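Side-chain contacts in peptidoglycan-binding domain 1 (PDB 5NM7), which probably degrades bacterial cell-wall peptidoglycan as a modular phage endolysin, pairing a putative peptidoglycan-binding domain with a lysozyme-like N-acetylmuramidase domain: residues M43-T48 with S63-G68; V97-S102 with F258-R263; A105-L108 with R112-I115; A172-S177 with F186-L191; K222-A227 with E238-K243. All coordinates share one frame; numbering follows the deposited sequence.

Interaction 1 (M43-T48 with S63-G68); sequences MAFQAT and STLSAG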
# COMPACT_ATOMS: atom_id res chain seq x y z
N MET A 43 -17.67 -2.42 -6.30
CA MET A 43 -17.08 -1.16 -6.74
C MET A 43 -17.99 0.04 -6.53
O MET A 43 -17.58 1.05 -5.96
CB MET A 43 -16.63 -1.24 -8.21
CG MET A 43 -15.35 -2.01 -8.41
SD MET A 43 -14.50 -1.46 -9.91
CE MET A 43 -15.69 -2.05 -11.11
N ALA A 44 -19.26 -0.10 -6.92
CA ALA A 44 -20.24 0.95 -6.73
C ALA A 44 -20.44 1.26 -5.25
O ALA A 44 -20.51 2.42 -4.85
CB ALA A 44 -21.56 0.60 -7.42
N PHE A 45 -20.52 0.22 -4.42
CA PHE A 45 -20.62 0.42 -2.99
C PHE A 45 -19.40 1.17 -2.44
O PHE A 45 -19.52 2.11 -1.64
CB PHE A 45 -20.78 -0.91 -2.25
CG PHE A 45 -20.74 -0.77 -0.76
CD1 PHE A 45 -21.88 -0.38 -0.05
CD2 PHE A 45 -19.56 -0.98 -0.05
CE1 PHE A 45 -21.80 -0.19 1.31
CE2 PHE A 45 -19.50 -0.81 1.31
CZ PHE A 45 -20.63 -0.42 2.00
N GLN A 46 -18.21 0.75 -2.86
CA GLN A 46 -17.00 1.35 -2.33
C GLN A 46 -16.94 2.83 -2.71
O GLN A 46 -16.66 3.68 -1.87
CB GLN A 46 -15.79 0.60 -2.84
CG GLN A 46 -15.60 -0.79 -2.23
CD GLN A 46 -14.65 -1.66 -3.02
OE1 GLN A 46 -14.59 -1.56 -4.26
NE2 GLN A 46 -13.94 -2.54 -2.34
N ALA A 47 -17.25 3.11 -3.97
CA ALA A 47 -17.14 4.47 -4.51
C ALA A 47 -18.06 5.41 -3.78
O ALA A 47 -17.66 6.50 -3.40
CB ALA A 47 -17.42 4.49 -6.00
N THR A 48 -19.29 4.96 -3.54
CA THR A 48 -20.29 5.82 -2.94
C THR A 48 -20.11 5.99 -1.43
O THR A 48 -20.58 6.97 -0.89
CB THR A 48 -21.72 5.35 -3.26
OG1 THR A 48 -21.92 4.04 -2.77
CG2 THR A 48 -21.95 5.37 -4.76
N SER A 63 -16.12 -3.92 6.92
CA SER A 63 -16.43 -3.03 8.02
C SER A 63 -17.52 -2.01 7.66
O SER A 63 -18.44 -1.79 8.44
CB SER A 63 -15.15 -2.36 8.56
OG SER A 63 -15.50 -1.41 9.54
N THR A 64 -17.44 -1.39 6.48
CA THR A 64 -18.46 -0.43 6.07
C THR A 64 -19.76 -1.11 5.73
O THR A 64 -20.85 -0.63 6.05
CB THR A 64 -17.98 0.44 4.90
OG1 THR A 64 -16.73 1.03 5.29
CG2 THR A 64 -18.99 1.52 4.59
N LEU A 65 -19.62 -2.26 5.11
CA LEU A 65 -20.78 -2.94 4.61
C LEU A 65 -21.61 -3.56 5.75
O LEU A 65 -22.86 -3.61 5.66
CB LEU A 65 -20.30 -3.97 3.60
CG LEU A 65 -21.31 -4.64 2.75
CD1 LEU A 65 -22.13 -3.64 1.95
CD2 LEU A 65 -20.57 -5.60 1.85
N SER A 66 -20.94 -3.99 6.82
CA SER A 66 -21.59 -4.63 7.97
C SER A 66 -21.95 -3.68 9.10
O SER A 66 -22.87 -3.98 9.87
CB SER A 66 -20.72 -5.76 8.51
OG SER A 66 -19.64 -5.26 9.30
N ALA A 67 -21.22 -2.55 9.22
CA ALA A 67 -21.40 -1.62 10.35
C ALA A 67 -21.50 -0.14 10.01
O ALA A 67 -21.62 0.69 10.91
CB ALA A 67 -20.29 -1.83 11.38
N GLY A 68 -21.41 0.22 8.73
CA GLY A 68 -21.45 1.60 8.31
C GLY A 68 -20.34 2.51 8.79
O GLY A 68 -20.48 3.73 8.74

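Interaction 2 (V97-S102 with F258-R263); sequences VNEVES and FDRYSR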
# COMPACT_ATOMS: atom_id res chain seq x y z
N VAL A 97 -1.65 0.45 -9.71
CA VAL A 97 -0.52 0.49 -8.78
C VAL A 97 -0.93 0.35 -7.34
O VAL A 97 -0.31 -0.37 -6.57
CB VAL A 97 0.29 1.78 -8.94
CG1 VAL A 97 1.35 1.90 -7.85
CG2 VAL A 97 1.00 1.72 -10.27
N ASN A 98 -1.98 1.06 -6.97
CA ASN A 98 -2.50 0.96 -5.62
C ASN A 98 -2.94 -0.46 -5.30
O ASN A 98 -2.60 -0.99 -4.24
CB ASN A 98 -3.65 1.91 -5.42
CG ASN A 98 -4.08 1.97 -3.98
OD1 ASN A 98 -3.29 2.29 -3.10
ND2 ASN A 98 -5.33 1.65 -3.74
N GLU A 99 -3.68 -1.08 -6.20
CA GLU A 99 -4.10 -2.46 -5.98
C GLU A 99 -2.96 -3.45 -5.82
O GLU A 99 -2.99 -4.31 -4.93
CB GLU A 99 -5.04 -2.92 -7.12
CG GLU A 99 -5.60 -4.33 -6.94
CD GLU A 99 -6.55 -4.76 -8.04
OE1 GLU A 99 -7.25 -3.92 -8.58
OE2 GLU A 99 -6.53 -5.95 -8.36
N VAL A 100 -1.97 -3.35 -6.68
CA VAL A 100 -0.92 -4.34 -6.72
C VAL A 100 0.19 -4.05 -5.72
O VAL A 100 0.73 -4.99 -5.10
CB VAL A 100 -0.36 -4.44 -8.15
CG1 VAL A 100 0.81 -5.39 -8.17
CG2 VAL A 100 -1.48 -4.88 -9.08
N GLU A 101 0.57 -2.78 -5.58
CA GLU A 101 1.77 -2.41 -4.84
C GLU A 101 1.52 -2.03 -3.40
O GLU A 101 2.44 -2.12 -2.60
CB GLU A 101 2.49 -1.26 -5.51
CG GLU A 101 2.95 -1.58 -6.91
CD GLU A 101 4.12 -2.54 -6.96
OE1 GLU A 101 4.56 -3.07 -5.93
OE2 GLU A 101 4.64 -2.78 -8.10
N SER A 102 0.32 -1.62 -3.07
CA SER A 102 0.04 -1.29 -1.68
C SER A 102 -0.01 -2.56 -0.84
O SER A 102 -0.48 -3.59 -1.28
CB SER A 102 -1.31 -0.59 -1.57
OG SER A 102 -1.55 -0.26 -0.20
N PHE A 258 -4.62 -2.81 -14.62
CA PHE A 258 -4.79 -1.63 -15.45
C PHE A 258 -5.86 -1.87 -16.52
O PHE A 258 -6.75 -1.03 -16.69
CB PHE A 258 -3.48 -1.25 -16.15
CG PHE A 258 -3.65 -0.17 -17.18
CD1 PHE A 258 -3.88 1.16 -16.80
CD2 PHE A 258 -3.64 -0.48 -18.53
CE1 PHE A 258 -4.07 2.16 -17.74
CE2 PHE A 258 -3.86 0.51 -19.48
CZ PHE A 258 -4.07 1.83 -19.09
N ASP A 259 -5.80 -3.03 -17.17
CA ASP A 259 -6.83 -3.39 -18.17
C ASP A 259 -8.20 -3.37 -17.50
O ASP A 259 -9.13 -2.80 -18.03
CB ASP A 259 -6.57 -4.75 -18.81
CG ASP A 259 -5.33 -4.77 -19.74
OD1 ASP A 259 -4.86 -3.69 -20.18
OD2 ASP A 259 -4.81 -5.89 -20.00
N ARG A 260 -8.32 -3.99 -16.33
CA ARG A 260 -9.61 -3.99 -15.59
C ARG A 260 -10.15 -2.60 -15.31
O ARG A 260 -11.33 -2.32 -15.53
CB ARG A 260 -9.51 -4.73 -14.25
CG ARG A 260 -9.91 -6.18 -14.27
CD ARG A 260 -10.06 -6.73 -12.86
NE ARG A 260 -8.92 -6.52 -11.95
CZ ARG A 260 -7.79 -7.24 -11.92
NH1 ARG A 260 -7.56 -8.25 -12.78
NH2 ARG A 260 -6.86 -6.93 -11.03
N TYR A 261 -9.28 -1.73 -14.79
CA TYR A 261 -9.68 -0.38 -14.45
C TYR A 261 -9.97 0.49 -15.66
O TYR A 261 -10.82 1.38 -15.59
CB TYR A 261 -8.66 0.31 -13.53
CG TYR A 261 -8.63 -0.27 -12.13
CD1 TYR A 261 -9.76 -0.18 -11.31
CD2 TYR A 261 -7.50 -0.88 -11.63
CE1 TYR A 261 -9.76 -0.69 -10.02
CE2 TYR A 261 -7.48 -1.39 -10.35
CZ TYR A 261 -8.61 -1.29 -9.55
OH TYR A 261 -8.57 -1.82 -8.29
N SER A 262 -9.22 0.28 -16.74
CA SER A 262 -9.46 0.96 -18.01
C SER A 262 -10.84 0.62 -18.55
O SER A 262 -11.57 1.50 -18.94
CB SER A 262 -8.44 0.55 -19.06
OG SER A 262 -7.15 0.92 -18.67
N ARG A 263 -11.16 -0.67 -18.52
CA ARG A 263 -12.50 -1.16 -18.88
C ARG A 263 -13.62 -0.61 -17.99
O ARG A 263 -14.64 -0.12 -18.49
CB ARG A 263 -12.54 -2.69 -18.89
CG ARG A 263 -11.77 -3.27 -20.07
CD ARG A 263 -11.96 -4.77 -20.27
NE ARG A 263 -11.48 -5.59 -19.15
CZ ARG A 263 -10.36 -6.33 -19.11
NH1 ARG A 263 -9.52 -6.43 -20.16
NH2 ARG A 263 -10.06 -7.01 -18.00

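Interaction 3 (A105-L108 with R112-I115); sequences AGFL and RPVI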
# COMPACT_ATOMS: atom_id res chain seq x y z
N ALA A 105 -3.75 -2.37 4.05
CA ALA A 105 -3.72 -1.62 5.30
C ALA A 105 -2.33 -0.95 5.49
O ALA A 105 -1.33 -1.64 5.55
CB ALA A 105 -4.00 -2.54 6.48
N GLY A 106 -2.34 0.36 5.63
CA GLY A 106 -1.13 1.12 5.95
C GLY A 106 -0.81 1.15 7.44
O GLY A 106 0.27 1.60 7.84
N PHE A 107 -1.76 0.69 8.25
CA PHE A 107 -1.60 0.66 9.71
C PHE A 107 -1.84 -0.72 10.27
O PHE A 107 -2.66 -1.50 9.74
CB PHE A 107 -2.59 1.62 10.37
CG PHE A 107 -2.39 3.04 10.00
CD1 PHE A 107 -3.11 3.60 8.93
CD2 PHE A 107 -1.44 3.80 10.64
CE1 PHE A 107 -2.91 4.92 8.56
CE2 PHE A 107 -1.25 5.12 10.28
CZ PHE A 107 -1.98 5.67 9.23
N LEU A 108 -1.09 -1.03 11.32
CA LEU A 108 -1.28 -2.22 12.10
C LEU A 108 -2.59 -2.10 12.85
O LEU A 108 -3.09 -1.02 13.07
CB LEU A 108 -0.17 -2.36 13.13
CG LEU A 108 1.26 -2.48 12.59
CD1 LEU A 108 2.26 -2.38 13.73
CD2 LEU A 108 1.42 -3.77 11.82
N ARG A 112 -0.43 1.95 14.67
CA ARG A 112 0.84 2.47 14.20
C ARG A 112 0.99 2.09 12.74
O ARG A 112 0.48 1.07 12.31
CB ARG A 112 1.99 1.90 15.00
CG ARG A 112 1.90 2.34 16.47
CD ARG A 112 2.98 1.72 17.29
NE ARG A 112 2.81 0.27 17.43
CZ ARG A 112 3.63 -0.54 18.11
NH1 ARG A 112 4.67 -0.05 18.78
NH2 ARG A 112 3.40 -1.84 18.16
N PRO A 113 1.77 2.87 12.00
CA PRO A 113 1.99 2.45 10.60
C PRO A 113 2.71 1.11 10.45
O PRO A 113 3.53 0.72 11.28
CB PRO A 113 2.82 3.61 10.01
CG PRO A 113 3.20 4.50 11.13
CD PRO A 113 2.45 4.12 12.36
N VAL A 114 2.43 0.41 9.36
CA VAL A 114 3.14 -0.81 9.01
C VAL A 114 4.58 -0.44 8.66
O VAL A 114 4.81 0.54 7.96
CB VAL A 114 2.44 -1.54 7.84
CG1 VAL A 114 3.23 -2.77 7.44
CG2 VAL A 114 1.03 -1.96 8.27
N ILE A 115 5.52 -1.18 9.23
CA ILE A 115 6.95 -0.91 9.05
C ILE A 115 7.72 -2.17 8.80
O ILE A 115 7.28 -3.27 9.13
CB ILE A 115 7.59 -0.18 10.27
CG1 ILE A 115 7.35 -0.96 11.56
CG2 ILE A 115 7.06 1.22 10.38
CD1 ILE A 115 8.30 -0.58 12.65

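Interaction 4 (A172-S177 with F186-L191); sequences ALEATS and FHWKAL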
# COMPACT_ATOMS: atom_id res chain seq x y z
N ALA A 172 17.76 5.09 12.62
CA ALA A 172 16.82 3.97 12.71
C ALA A 172 15.57 4.23 11.87
O ALA A 172 15.11 3.31 11.19
CB ALA A 172 16.43 3.69 14.16
N LEU A 173 15.04 5.45 11.93
CA LEU A 173 13.84 5.82 11.15
C LEU A 173 14.16 5.82 9.67
O LEU A 173 13.36 5.37 8.85
CB LEU A 173 13.30 7.16 11.57
CG LEU A 173 12.86 7.30 13.05
CD1 LEU A 173 12.48 8.74 13.35
CD2 LEU A 173 11.72 6.37 13.45
N GLU A 174 15.35 6.32 9.33
CA GLU A 174 15.85 6.25 7.93
C GLU A 174 16.00 4.83 7.37
O GLU A 174 15.79 4.61 6.17
CB GLU A 174 17.18 7.04 7.83
CG GLU A 174 16.98 8.54 7.95
CD GLU A 174 18.30 9.31 7.87
OE1 GLU A 174 19.36 8.69 8.00
OE2 GLU A 174 18.23 10.52 7.63
N ALA A 175 16.33 3.87 8.24
CA ALA A 175 16.52 2.48 7.90
C ALA A 175 15.22 1.67 8.01
O ALA A 175 15.28 0.43 8.00
CB ALA A 175 17.54 1.87 8.83
N THR A 176 14.08 2.34 8.08
CA THR A 176 12.81 1.65 8.18
C THR A 176 11.93 2.05 7.00
O THR A 176 11.96 3.20 6.57
CB THR A 176 12.15 2.00 9.52
OG1 THR A 176 13.02 1.57 10.56
CG2 THR A 176 10.80 1.29 9.67
N SER A 177 11.16 1.09 6.48
CA SER A 177 10.11 1.41 5.48
C SER A 177 8.77 1.64 6.11
O SER A 177 8.38 0.91 7.04
CB SER A 177 10.02 0.30 4.44
OG SER A 177 9.89 -0.97 5.04
N PHE A 186 14.95 6.94 4.62
CA PHE A 186 16.11 7.70 4.13
C PHE A 186 15.81 8.57 2.91
O PHE A 186 16.63 9.47 2.57
CB PHE A 186 17.31 6.81 3.89
CG PHE A 186 17.19 5.84 2.75
CD1 PHE A 186 17.25 6.27 1.42
CD2 PHE A 186 17.07 4.48 2.99
CE1 PHE A 186 17.15 5.35 0.38
CE2 PHE A 186 16.98 3.56 1.96
CZ PHE A 186 17.02 4.00 0.65
N HIS A 187 14.67 8.37 2.27
CA HIS A 187 14.22 9.26 1.20
C HIS A 187 13.67 10.60 1.67
O HIS A 187 13.30 11.41 0.84
CB HIS A 187 13.21 8.53 0.28
CG HIS A 187 13.82 7.45 -0.55
ND1 HIS A 187 14.58 7.72 -1.67
CD2 HIS A 187 13.80 6.11 -0.42
CE1 HIS A 187 15.01 6.59 -2.18
NE2 HIS A 187 14.54 5.59 -1.45
N TRP A 188 13.52 10.83 2.99
CA TRP A 188 12.79 12.02 3.48
C TRP A 188 13.28 13.33 2.84
O TRP A 188 12.48 14.18 2.45
CB TRP A 188 12.83 12.12 4.99
CG TRP A 188 14.17 12.40 5.53
CD1 TRP A 188 15.05 11.51 6.02
CD2 TRP A 188 14.78 13.70 5.69
NE1 TRP A 188 16.19 12.16 6.46
CE2 TRP A 188 16.03 13.51 6.25
CE3 TRP A 188 14.37 15.01 5.38
CZ2 TRP A 188 16.92 14.58 6.53
CZ3 TRP A 188 15.27 16.07 5.59
CH2 TRP A 188 16.51 15.83 6.20
N LYS A 189 14.60 13.45 2.70
CA LYS A 189 15.22 14.66 2.17
C LYS A 189 14.96 14.82 0.67
O LYS A 189 14.48 15.87 0.24
CB LYS A 189 16.71 14.70 2.46
CG LYS A 189 17.29 16.11 2.33
CD LYS A 189 18.76 16.14 2.69
CE LYS A 189 19.27 17.56 2.63
NZ LYS A 189 20.68 17.66 3.05
N ALA A 190 15.24 13.77 -0.08
CA ALA A 190 14.94 13.70 -1.51
C ALA A 190 13.50 14.01 -1.84
O ALA A 190 13.22 14.54 -2.91
CB ALA A 190 15.31 12.34 -2.08
N LEU A 191 12.59 13.62 -0.94
CA LEU A 191 11.17 13.81 -1.16
C LEU A 191 10.61 15.09 -0.56
O LEU A 191 9.40 15.32 -0.58
CB LEU A 191 10.39 12.60 -0.62
CG LEU A 191 10.79 11.24 -1.16
CD1 LEU A 191 9.84 10.12 -0.77
CD2 LEU A 191 11.05 11.24 -2.64

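Interaction 5 (K222-A227 with E238-K243); sequences KVMLAA and ELYNGK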
# COMPACT_ATOMS: atom_id res chain seq x y z
N LYS A 222 12.63 10.11 -12.35
CA LYS A 222 12.00 10.43 -13.63
C LYS A 222 11.89 9.23 -14.54
O LYS A 222 10.99 9.17 -15.35
CB LYS A 222 12.71 11.59 -14.31
CG LYS A 222 12.49 12.88 -13.54
CD LYS A 222 12.83 14.14 -14.33
CE LYS A 222 12.03 15.34 -13.83
NZ LYS A 222 12.51 15.87 -12.52
N VAL A 223 12.79 8.28 -14.43
CA VAL A 223 12.75 7.08 -15.27
C VAL A 223 11.58 6.21 -14.83
O VAL A 223 10.80 5.77 -15.65
CB VAL A 223 14.06 6.31 -15.18
CG1 VAL A 223 13.98 5.00 -15.95
CG2 VAL A 223 15.18 7.17 -15.77
N MET A 224 11.47 6.02 -13.52
CA MET A 224 10.29 5.33 -12.97
C MET A 224 8.95 6.00 -13.26
O MET A 224 7.97 5.34 -13.65
CB MET A 224 10.49 5.14 -11.45
CG MET A 224 9.40 4.31 -10.84
SD MET A 224 9.54 4.32 -9.03
CE MET A 224 10.92 3.29 -8.93
N LEU A 225 8.90 7.32 -13.12
CA LEU A 225 7.75 8.09 -13.44
C LEU A 225 7.34 7.91 -14.89
O LEU A 225 6.18 7.77 -15.22
CB LEU A 225 8.01 9.56 -13.14
CG LEU A 225 6.91 10.56 -13.50
CD1 LEU A 225 5.67 10.32 -12.68
CD2 LEU A 225 7.44 11.96 -13.24
N ALA A 226 8.34 7.95 -15.78
CA ALA A 226 8.04 7.81 -17.20
C ALA A 226 7.52 6.43 -17.50
O ALA A 226 6.63 6.30 -18.34
CB ALA A 226 9.26 8.13 -18.06
N ALA A 227 8.05 5.42 -16.80
CA ALA A 227 7.62 4.04 -17.01
C ALA A 227 6.16 3.90 -16.59
O ALA A 227 5.37 3.31 -17.31
CB ALA A 227 8.50 3.07 -16.29
N GLU A 238 10.24 -3.64 -12.35
CA GLU A 238 11.67 -3.89 -12.12
C GLU A 238 12.31 -2.75 -11.31
O GLU A 238 13.10 -3.00 -10.37
CB GLU A 238 12.40 -4.02 -13.47
CG GLU A 238 13.89 -4.24 -13.30
CD GLU A 238 14.60 -4.52 -14.62
OE1 GLU A 238 14.16 -3.99 -15.68
OE2 GLU A 238 15.62 -5.24 -14.54
N LEU A 239 11.94 -1.51 -11.65
CA LEU A 239 12.51 -0.34 -10.97
C LEU A 239 11.97 -0.23 -9.55
O LEU A 239 12.73 0.15 -8.64
CB LEU A 239 12.19 0.94 -11.72
CG LEU A 239 12.82 1.04 -13.12
CD1 LEU A 239 12.23 2.23 -13.85
CD2 LEU A 239 14.34 1.10 -12.99
N TYR A 240 10.69 -0.51 -9.37
CA TYR A 240 10.02 -0.32 -8.09
C TYR A 240 10.20 -1.50 -7.15
O TYR A 240 10.57 -1.32 -5.98
CB TYR A 240 8.55 -0.02 -8.32
CG TYR A 240 7.85 0.32 -7.06
CD1 TYR A 240 7.10 -0.63 -6.37
CD2 TYR A 240 7.98 1.57 -6.52
CE1 TYR A 240 6.43 -0.32 -5.19
CE2 TYR A 240 7.32 1.89 -5.33
CZ TYR A 240 6.56 0.94 -4.68
OH TYR A 240 5.92 1.24 -3.51
N ASN A 241 9.92 -2.71 -7.65
CA ASN A 241 10.00 -3.95 -6.85
C ASN A 241 11.38 -4.58 -6.84
O ASN A 241 11.69 -5.32 -5.91
CB ASN A 241 8.95 -4.97 -7.29
CG ASN A 241 7.55 -4.46 -7.07
OD1 ASN A 241 7.06 -4.46 -5.91
ND2 ASN A 241 6.89 -4.06 -8.10
N GLY A 242 12.19 -4.28 -7.84
CA GLY A 242 13.56 -4.79 -7.92
C GLY A 242 13.65 -5.99 -8.86
O GLY A 242 12.69 -6.36 -9.53
N LYS A 243 14.84 -6.59 -8.88
CA LYS A 243 15.20 -7.58 -9.89
C LYS A 243 14.31 -8.84 -9.87
O LYS A 243 14.12 -9.45 -10.91
CB LYS A 243 16.68 -7.95 -9.74
CG LYS A 243 17.30 -8.65 -10.94
CD LYS A 243 17.49 -7.73 -12.16
CE LYS A 243 17.59 -8.53 -13.46
NZ LYS A 243 16.27 -9.08 -13.90

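Interaction 1 (M43-T48 with S63-G68)
Phe-45 meets Leu-65 and Thr-64 in the hydrophobic core of the small helical domain that, by family, probably binds peptidoglycan; the contact joins helix 36-48 to helix 59-67. The Leu-65 methyl CD1 lies over one face of the Phe-45 ring, 3.6 Å from the ring centroid and only 17° off the ring normal, a CH-pi contact. CD1 is displaced somewhat toward the rim, with Phe-45 CE1 its nearest ring atom at 3.5 Å. Thr-64 comes in at a slant to the ring, its methyl CG2 3.6 Å from Phe-45 CZ. With CG anti to the backbone N (chi1 174°), the phenyl ring reaches across to the second helix, and a long flat side chain suits this place because it can bridge a gap of 8.3 Å between the CA atoms of Phe-45 and Leu-65. Threonine serves two neighbours at once, its methyl touching the ring while OG1 is hydrogen-bonded to the backbone O of Arg-69. Farther out, Leu-65 and Phe-45 both pack on Leu-21 of helix 12-23, bringing a third helix to the ring, which also stacks with His-49. Next along the helix, Gln-46 lines a pocket that holds a bound glycine in the crystal. At the end of helix 36-48, Thr-48 OG1 bonds to Ala-44 O at 3.0 Å, on the face of that carbonyl opposite to Thr-48 N.

Interaction 2 (V97-S102 with F258-R263)
Glu-99 reaches from helix 91-101 to helix 250-265 and divides its two carboxylate oxygens between Tyr-261 and Arg-260. The glutamate is stretched out, CG anti to the backbone N (chi1 -177°) and the chain extended beyond it, which carries the carboxylate clear of its own helix. OE1 of Glu-99 accepts a very short hydrogen bond of 2.5 Å from Tyr-261 OH. The carboxylate stands nearly upright to the tyrosine ring, their planes 81° apart. OE2 of Glu-99 takes the salt bridge, 2.9 Å from Arg-260 NH2, but the bond is bent, with an N-H...O angle of 131°. NH2 comes to the syn side of OE2, somewhat out of the carboxylate plane. Arg-260 gets there by a bend at chi3, and its side chain crosses the glutamate at about a right angle. Toward Glu-99 the guanidinium uses one nitrogen, NH2, rather than the two of a bidentate bridge. Two donors on separate oxygens limit rotation of the carboxylate. Tyrosine suits its place because its ring packs on Ala-92 and Arg-95 while its hydroxyl reaches the acid. This is a side-chain hydrogen bond and salt bridge between two helices distant in sequence, tying helix 250-265 to helix 91-101 of the lysozyme-like domain.

Interaction 3 (A105-L108 with R112-I115)
Arg-112 meets Leu-108 through its backbone: Arg-112 O accepts the N-H of Leu-108 at 2.8 Å. The same oxygen has Phe-107 CA at 3.4 Å as a CA-H...O contact, while the arginine side chain leads off to a salt bridge with Asp-110 and a cation-pi contact with Tyr-158. Pro-113 follows, forming a single antiparallel bridge with Phe-107, a non-hydrogen-bonded pair. Lacking an N-H, proline suits this position, where the bonds to 105-108 are made by the residues before and after it. The Phe-107 ring carbon CD2 lies 3.6 Å from Pro-113 N, and the ring turns its edge toward the carbonyl carbon of Arg-112. Val-114 N then donates to Gly-106 O at 2.9 Å, a straight bond of 169° at the hydrogen; this oxygen also accepts from Gln-210 NE2 of helix 207-219. With CG2 anti to its own carbonyl carbon, Val-114 lays that methyl 4.0 Å from Leu-108 CD2 and near Ala-105 O, a compact apolar group beside the bridge. Ile-115 turns to other partners as strand 115-117 begins. The result is a short hairpin-like loop between helix 91-101 and the small sheet of the N-acetylmuramidase domain: Phe-107 and Pro-113 pack on Gln-210, Leu-108 on Tyr-158 of helix 156-167, and Pro-113 also on Trp-178 of strand 176-178.

Interaction 4 (A172-S177 with F186-L191)
Glu-174 OE2 accepts the indole N-H of Trp-188 at 2.9 Å, a nearly straight bond of 166° at the hydrogen. The oxygen lies in the plane of the indole and is met on its anti side, and the carboxylate is turned only 22° from the ring, so the two flat groups are almost coplanar. The other oxygen, OE1, accepts from Gln-125 of helix 119-128. A glutamate suits the end of helix 169-174: CG stands anti to the carbonyl carbon (chi1 -71°) and the chain runs extended beyond it, so one carboxylate meets both donors. On the way it passes the rim of the indole, with CG of Glu-174 4.0 Å from Trp-188 NE1. The backbone of Glu-174 joins in too: its O takes the N-H of Phe-186 at 2.9 Å, a weak bond because it is strongly bent. The same oxygen sits 3.4 Å from Phe-186 CD2, near the plane of the phenyl ring and at its edge, where ring hydrogens are slightly positive. Trp-188 also leans on Val-196 of helix 196-205. The two donors named are neutral, so directed hydrogen bonds rather than paired charges hold the carboxylate here, and they fix its rotation in this partly exposed site.

Interaction 5 (K222-A227 with E238-K243)
A Met-aromatic contact lies at the heart of this helix-to-helix packing, between helix 222-229 and helix 233-241 of the lysozyme-like domain. Met-224 SD approaches Tyr-240 at the edge of its ring, 4.0 Å from CD2 and 81° off the ring normal as seen from the centroid. Two anti torsions run the methionine straight out from its helix (chi1 -174°), and then a bend at chi3 turns the terminal methyl toward the other backbone. There CE of Met-224 lies 3.6 Å from Leu-239 O and 3.9 Å from Leu-239 CB, lodged between Leu-239 and the start of Tyr-240. The flexible thioether suits this spot because one unbranched chain can present sulfur to a ring and a methyl to a backbone. Leu-239 returns the contact, resting its CD1 on the backbone of helix 222-229, 3.8 Å from Met-224 CA. The same methyl lies 3.9 Å from Val-223 CG1, at the more exposed side of the contact, where the two side chains cross at about a right angle. Phe-217 of helix 207-219 packs on both Met-224 and Tyr-240, and Phe-236 adds a further ring beside them. No hydrogen bond joins the two segments: they are held by dispersion and shape, perhaps with a weak directional share from the slightly positive ring edge facing sulfur.

How the interactions relate
Interaction 1 belongs to the putative peptidoglycan-binding domain, the other four to the N-acetylmuramidase domain. Interactions 1 and 5 are apolar, the first buried and the second partly so; interaction 2, also partly buried, is charged, and interaction 4, at the surface, relies on polar bonds. Interaction 3 is chiefly backbone pairing. Interactions 3 and 4 meet at the small sheet, where Ile-115 packs against Thr-176. Interactions 2 and 5 adjoin through a probable hydrogen bond from Asn-241 ND2 to Glu-101 OE2. Interaction 2 closes a long loop of chain within which interactions 3, 4 and 5 all lie.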